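Local coordinates for putative GGDEF domain protein (Pseudomonas aeruginosa, PDB 7E6G) that probably makes the second messenger cyclic di-GMP by joining two GTP molecules with release of diphosphate, using magnesium as cofactor, at residues Gly130-Val134 with Leu187-Leu193. Sequence-based numbering, arbitrary orientation.
Sequences GQSYV and LLPQTRL
L188 O takes the backbone N-H of V134 at 2.9 Å, and L188 N gives its own hydrogen to V134 O. V134 and L188 thus form an antiparallel hydrogen-bonded pair where strand 134-140 begins and strand 183-188 ends, two neighbouring strands of the central sheet of the GGDEF domain. Past this pair the chain turns through P189 and Q190, and T191 N reaches back to S132 O at 3.0 Å with a bent N-H...O angle of 140°. The T191 hydroxyl donates back to P189 O at 2.8 Å, OG1 lying above the carbonyl plane, and OG1 is also hydrogen-bonded to NH1 of R171. V134 spreads its two methyls over different partners. CG2 packs against L188 CG at 3.6 Å, whereas CG1, anti to the carbonyl carbon, is turned to the backbone of T191 and the start of helix 193-208, where R192 is the N-cap residue; A196 of that helix touches both V134 and L188. Y133 CG sits between the backbone N and the carbonyl carbon (chi1 57°), which turns the ring obliquely past L187; L187 CD1 rests against CD2 of the Y133 ring. The Y133 OH is hydrogen-bonded to OD1 of N123 in helix 112-128, while the ring stacks on H230. The side chain of R192, bent at chi2 and chi3, folds back until NH1 stands 3.5 Å from S132 N, a contact in the guanidinium plane between two donors and therefore no hydrogen bond.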
ATOM      1  N   GLY A 130      30.576   8.481  32.730  1.00 61.99           N
ATOM      2  CA  GLY A 130      31.867   8.899  33.149  1.00 67.73           C
ATOM      3  C   GLY A 130      32.931   9.282  32.179  1.00 69.65           C
ATOM      4  O   GLY A 130      33.965   9.608  32.545  1.00 66.23           O
ATOM      5  N   GLN A 131      32.553   9.385  30.951  1.00 72.93           N
ATOM      6  CA  GLN A 131      33.377   9.705  29.854  1.00 74.61           C
ATOM      7  C   GLN A 131      33.298  11.199  29.566  1.00 72.01           C
ATOM      8  O   GLN A 131      32.239  11.676  29.252  1.00 73.61           O
ATOM      9  CB  GLN A 131      32.814   8.893  28.685  1.00 73.72           C
ATOM     10  CG  GLN A 131      31.320   8.591  28.717  1.00 72.86           C
ATOM     11  CD  GLN A 131      30.739   8.174  27.400  1.00 81.61           C
ATOM     12  OE1 GLN A 131      31.009   8.781  26.394  1.00 79.74           O
ATOM     13  NE2 GLN A 131      29.889   7.177  27.406  1.00 77.91           N
ATOM     14  N   SER A 132      34.388  11.922  29.672  1.00 58.33           N
ATOM     15  CA  SER A 132      34.357  13.281  29.410  1.00 58.74           C
ATOM     16  C   SER A 132      34.796  13.677  28.081  1.00 59.06           C
ATOM     17  O   SER A 132      35.135  12.936  27.299  1.00 56.80           O
ATOM     18  CB  SER A 132      35.016  14.047  30.469  1.00 60.85           C
ATOM     19  OG  SER A 132      36.355  13.877  30.366  1.00 68.17           O
ATOM     20  N   TYR A 133      34.572  14.907  27.799  1.00 53.19           N
ATOM     21  CA  TYR A 133      34.978  15.490  26.529  1.00 47.33           C
ATOM     22  C   TYR A 133      36.008  16.581  26.787  1.00 46.06           C
ATOM     23  O   TYR A 133      36.194  17.041  27.918  1.00 41.06           O
ATOM     24  CB  TYR A 133      33.780  16.070  25.767  1.00 41.80           C
ATOM     25  CG  TYR A 133      33.035  17.106  26.565  1.00 38.12           C
ATOM     26  CD1 TYR A 133      31.980  16.742  27.397  1.00 38.97           C
ATOM     27  CD2 TYR A 133      33.424  18.441  26.537  1.00 34.98           C
ATOM     28  CE1 TYR A 133      31.305  17.682  28.152  1.00 39.32           C
ATOM     29  CE2 TYR A 133      32.749  19.402  27.269  1.00 44.03           C
ATOM     30  CZ  TYR A 133      31.689  19.012  28.086  1.00 43.96           C
ATOM     31  OH  TYR A 133      31.031  19.961  28.829  1.00 39.60           O
ATOM     32  N   VAL A 134      36.689  16.998  25.729  1.00 49.14           N
ATOM     33  CA  VAL A 134      37.536  18.178  25.855  1.00 46.82           C
ATOM     34  C   VAL A 134      36.993  19.268  24.940  1.00 35.30           C
ATOM     35  O   VAL A 134      36.311  19.012  23.945  1.00 37.15           O
ATOM     36  CB  VAL A 134      39.032  17.889  25.574  1.00 49.84           C
ATOM     37  CG1 VAL A 134      39.472  16.592  26.273  1.00 50.52           C
ATOM     38  CG2 VAL A 134      39.320  17.840  24.091  1.00 48.72           C
ATOM     39  N   LEU A 187      34.701  20.504  19.975  1.00 34.47           N
ATOM     40  CA  LEU A 187      34.262  19.551  20.980  1.00 38.81           C
ATOM     41  C   LEU A 187      34.793  18.173  20.607  1.00 41.18           C
ATOM     42  O   LEU A 187      34.446  17.622  19.548  1.00 38.24           O
ATOM     43  CB  LEU A 187      32.745  19.530  21.104  1.00 44.00           C
ATOM     44  CG  LEU A 187      32.213  18.436  22.032  1.00 44.21           C
ATOM     45  CD1 LEU A 187      32.317  18.851  23.459  1.00 44.18           C
ATOM     46  CD2 LEU A 187      30.765  18.179  21.693  1.00 49.36           C
ATOM     47  N   LEU A 188      35.654  17.624  21.457  1.00 41.44           N
ATOM     48  CA  LEU A 188      36.096  16.251  21.252  1.00 49.38           C
ATOM     49  C   LEU A 188      35.387  15.370  22.267  1.00 46.70           C
ATOM     50  O   LEU A 188      35.753  15.366  23.458  1.00 45.40           O
ATOM     51  CB  LEU A 188      37.616  16.118  21.384  1.00 52.83           C
ATOM     52  CG  LEU A 188      38.463  17.187  20.708  1.00 46.00           C
ATOM     53  CD1 LEU A 188      39.930  16.776  20.725  1.00 48.95           C
ATOM     54  CD2 LEU A 188      37.984  17.419  19.298  1.00 49.44           C
ATOM     55  N   PRO A 189      34.370  14.625  21.858  1.00 48.73           N
ATOM     56  CA  PRO A 189      33.607  13.823  22.811  1.00 50.70           C
ATOM     57  C   PRO A 189      34.352  12.552  23.166  1.00 55.07           C
ATOM     58  O   PRO A 189      35.134  12.016  22.375  1.00 50.34           O
ATOM     59  CB  PRO A 189      32.314  13.516  22.052  1.00 45.00           C
ATOM     60  CG  PRO A 189      32.736  13.486  20.623  1.00 48.29           C
ATOM     61  CD  PRO A 189      33.908  14.432  20.471  1.00 50.16           C
ATOM     62  N   GLN A 190      34.094  12.078  24.384  1.00 58.40           N
ATOM     63  CA  GLN A 190      34.716  10.864  24.898  1.00 59.76           C
ATOM     64  C   GLN A 190      36.217  10.878  24.648  1.00 52.59           C
ATOM     65  O   GLN A 190      36.791   9.948  24.081  1.00 56.59           O
ATOM     66  CB  GLN A 190      34.062   9.621  24.292  1.00 62.99           C
ATOM     67  CG  GLN A 190      32.547   9.633  24.394  1.00 69.13           C
ATOM     68  CD  GLN A 190      31.910   8.486  23.660  1.00 74.69           C
ATOM     69  OE1 GLN A 190      31.121   8.689  22.734  1.00 86.61           O
ATOM     70  NE2 GLN A 190      32.230   7.268  24.076  1.00 68.54           N
ATOM     71  N   THR A 191      36.846  11.970  25.059  1.00 49.39           N
ATOM     72  CA  THR A 191      38.268  12.178  24.850  1.00 54.44           C
ATOM     73  C   THR A 191      38.842  12.815  26.102  1.00 45.66           C
ATOM     74  O   THR A 191      38.189  13.645  26.740  1.00 41.02           O
ATOM     75  CB  THR A 191      38.531  13.057  23.603  1.00 56.63           C
ATOM     76  OG1 THR A 191      37.920  12.465  22.443  1.00 56.41           O
ATOM     77  CG2 THR A 191      40.019  13.229  23.356  1.00 51.47           C
ATOM     78  N   ARG A 192      40.033  12.375  26.477  1.00 55.73           N
ATOM     79  CA  ARG A 192      40.782  13.010  27.548  1.00 61.43           C
ATOM     80  C   ARG A 192      41.949  13.830  26.990  1.00 59.15           C
ATOM     81  O   ARG A 192      42.467  13.570  25.896  1.00 54.51           O
ATOM     82  CB  ARG A 192      41.288  11.959  28.554  1.00 60.64           C
ATOM     83  CG  ARG A 192      40.277  11.643  29.676  1.00 58.65           C
ATOM     84  CD  ARG A 192      39.984  10.145  29.807  1.00 67.94           C
ATOM     85  NE  ARG A 192      39.499   9.540  28.562  1.00 77.41           N
ATOM     86  CZ  ARG A 192      38.256   9.633  28.084  1.00 75.47           C
ATOM     87  NH1 ARG A 192      37.324  10.329  28.732  1.00 72.10           N
ATOM     88  NH2 ARG A 192      37.948   9.030  26.937  1.00 71.74           N
ATOM     89  N   LEU A 193      42.367  14.824  27.787  1.00 55.06           N
ATOM     90  CA  LEU A 193      43.397  15.790  27.394  1.00 48.17           C
ATOM     91  C   LEU A 193      44.575  15.139  26.686  1.00 53.93           C
ATOM     92  O   LEU A 193      45.023  15.606  25.631  1.00 53.59           O
ATOM     93  CB  LEU A 193      43.885  16.530  28.635  1.00 40.22           C
ATOM     94  CG  LEU A 193      44.022  18.037  28.555  1.00 48.62           C
ATOM     95  CD1 LEU A 193      42.834  18.630  27.795  1.00 46.07           C
ATOM     96  CD2 LEU A 193      44.193  18.647  29.953  1.00 43.90           C
TER